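Local coordinates for nitroreductase family protein (Clostridium novyi, PDB 3G14), which probably acts as an oxidoreductase of the nitroreductase family, a group of typically homodimeric flavoenzymes, at the interface of chains A and B. Coordinates in Å, arbitrary orientation; residue numbers count along the deposited sequence, not the author numbering. Chains: chain A/B, Nitroreductase family protein.

The interface of chains A and B. Residues chain A 4, 8, 109, 113; chain B 33, 36, 38, 110, 113.
The imidazole of B:His110 takes A:Ile8 CD1 on one face, 3.7 Å above the ring plane and displaced toward the rim, while A:Glu109 CG meets its edge in plane. Within chain B, the B:Met33 carbonyl lies at the rim on the ND1 side, also in plane, as does water 1 near CE1. The second ring, A:Phe4, receives the selenium of selenomethionine B:Met33 at its edge, in plane, with SE 3.8 Å from CE2; its tip atom CZ presses on B:Leu113 CB at 3.3 Å, the two side chains crossing at about a right angle. Both ring nitrogens of B:His110 are engaged. NE2 donates to the carboxylate oxygen OE2 of A:Glu109 (2.6 Å, 156° at H), which it meets on the anti side, with carboxylate and ring nearly coplanar. ND1 donates to B:Met33 O at 3.0 Å, from above the carbonyl plane, and so ties helix 99-117 of chain B to helix 24-35. Bonds from both ring nitrogens thus fix the rotation of the imidazole, and the neighbouring carboxylate may favour a positively charged ring. A:Glu109 reaches NE2 through a bend at chi2 (59°), which also brings OE2 against B:Pro38 CD. A:Leu113 CD1 packs in van der Waals contact near B:His110 NE2, 3.8 Å away. A:Ile8 divides its branches: CD1 goes to the imidazole, whereas CG2, anti to the backbone N, rests against B:Met33 and the aliphatic part of B:Arg36. Between the backbones, water 1 bridges A:Ile8 O (2.8 Å) and B:Arg36 O. Repeated by the two-fold with chains exchanged, this largely helical patch combines apolar packing with a buttressed histidine–carboxylate bond, and probably helps hold together the dimer typical of nitroreductases.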
loop_
_atom_site.group_PDB
_atom_site.type_symbol
_atom_site.label_atom_id
_atom_site.label_comp_id
_atom_site.label_asym_id
_atom_site.label_seq_id
_atom_site.Cartn_x
_atom_site.Cartn_y
_atom_site.Cartn_z
ATOM N N PHE A 4 -11.341 -12.594 2.333
ATOM C CA PHE A 4 -10.195 -11.719 2.181
ATOM C C PHE A 4 -9.057 -12.332 1.371
ATOM O O PHE A 4 -8.558 -11.730 0.419
ATOM C CB PHE A 4 -9.660 -11.238 3.541
ATOM C CG PHE A 4 -8.571 -10.207 3.402
ATOM C CD1 PHE A 4 -8.881 -8.855 3.179
ATOM C CD2 PHE A 4 -7.235 -10.583 3.427
ATOM C CE1 PHE A 4 -7.851 -7.909 3.004
ATOM C CE2 PHE A 4 -6.235 -9.637 3.256
ATOM C CZ PHE A 4 -6.547 -8.324 3.043
ATOM N N ILE A 8 -7.158 -11.181 -2.399
ATOM C CA ILE A 8 -5.725 -11.099 -2.624
ATOM C C ILE A 8 -5.278 -11.972 -3.803
ATOM O O ILE A 8 -4.547 -11.502 -4.677
ATOM C CB ILE A 8 -4.920 -11.489 -1.362
ATOM C CG1 ILE A 8 -5.238 -10.524 -0.221
ATOM C CG2 ILE A 8 -3.408 -11.440 -1.640
ATOM C CD1 ILE A 8 -4.816 -9.128 -0.427
ATOM N N GLU A 109 -3.982 0.927 -2.918
ATOM C CA GLU A 109 -4.109 -0.510 -2.866
ATOM C C GLU A 109 -5.451 -0.951 -2.246
ATOM O O GLU A 109 -5.996 -2.015 -2.618
ATOM C CB GLU A 109 -2.911 -1.146 -2.154
ATOM C CG GLU A 109 -2.834 -2.693 -2.258
ATOM C CD GLU A 109 -2.767 -3.275 -3.661
ATOM O OE1 GLU A 109 -2.776 -2.473 -4.625
ATOM O OE2 GLU A 109 -2.723 -4.557 -3.783
ATOM N N LEU A 113 -7.735 -3.491 -4.308
ATOM C CA LEU A 113 -8.349 -4.618 -3.667
ATOM C C LEU A 113 -9.871 -4.542 -3.565
ATOM O O LEU A 113 -10.548 -5.519 -3.841
ATOM C CB LEU A 113 -7.691 -4.887 -2.319
ATOM C CG LEU A 113 -6.206 -5.308 -2.368
ATOM C CD1 LEU A 113 -5.641 -5.343 -0.930
ATOM C CD2 LEU A 113 -5.959 -6.634 -3.136
HETATM N N MSE B 33 0.437 -13.325 1.154
HETATM C CA MSE B 33 -0.366 -12.182 0.711
HETATM C C MSE B 33 0.516 -11.035 0.224
HETATM O O MSE B 33 0.237 -10.456 -0.797
HETATM C CB MSE B 33 -1.359 -11.782 1.789
HETATM C CG MSE B 33 -2.401 -12.941 1.969
HETATM SE SE MSE B 33 -3.744 -12.502 3.278
HETATM C CE MSE B 33 -3.653 -14.143 4.329
ATOM N N ARG B 36 1.965 -11.700 -3.188
ATOM C CA ARG B 36 0.977 -11.558 -4.277
ATOM C C ARG B 36 0.634 -10.096 -4.580
ATOM O O ARG B 36 -0.271 -9.813 -5.387
ATOM C CB ARG B 36 -0.287 -12.316 -3.907
ATOM C CG ARG B 36 -0.111 -13.818 -3.932
ATOM C CD ARG B 36 -1.354 -14.449 -3.367
ATOM N NE ARG B 36 -1.196 -15.881 -3.124
ATOM C CZ ARG B 36 -1.348 -16.845 -4.030
ATOM N NH1 ARG B 36 -1.680 -16.585 -5.285
ATOM N NH2 ARG B 36 -1.200 -18.104 -3.654
ATOM N N PRO B 38 0.880 -6.337 -6.180
ATOM C CA PRO B 38 1.376 -5.771 -7.444
ATOM C C PRO B 38 2.627 -4.942 -7.192
ATOM O O PRO B 38 2.771 -4.346 -6.120
ATOM C CB PRO B 38 0.241 -4.835 -7.906
ATOM C CG PRO B 38 -0.438 -4.398 -6.661
ATOM C CD PRO B 38 -0.293 -5.589 -5.671
ATOM N N HIS B 110 -0.495 -5.292 2.529
ATOM C CA HIS B 110 -0.930 -6.687 2.432
ATOM C C HIS B 110 -0.584 -7.451 3.732
ATOM O O HIS B 110 -1.395 -8.254 4.221
ATOM C CB HIS B 110 -0.351 -7.396 1.169
ATOM C CG HIS B 110 -1.044 -7.029 -0.112
ATOM N ND1 HIS B 110 -1.279 -7.942 -1.128
ATOM C CD2 HIS B 110 -1.482 -5.834 -0.576
ATOM C CE1 HIS B 110 -1.893 -7.325 -2.131
ATOM N NE2 HIS B 110 -2.013 -6.049 -1.828
ATOM N N LEU B 113 -3.103 -5.954 6.425
ATOM C CA LEU B 113 -4.448 -6.479 6.244
ATOM C C LEU B 113 -4.527 -7.999 6.432
ATOM O O LEU B 113 -5.501 -8.543 6.996
ATOM C CB LEU B 113 -4.984 -6.067 4.888
ATOM C CG LEU B 113 -5.204 -4.588 4.677
ATOM C CD1 LEU B 113 -5.491 -4.371 3.205
ATOM C CD2 LEU B 113 -6.360 -4.035 5.611
HETATM O O HOH W 1 -2.777 -9.305 -4.553
#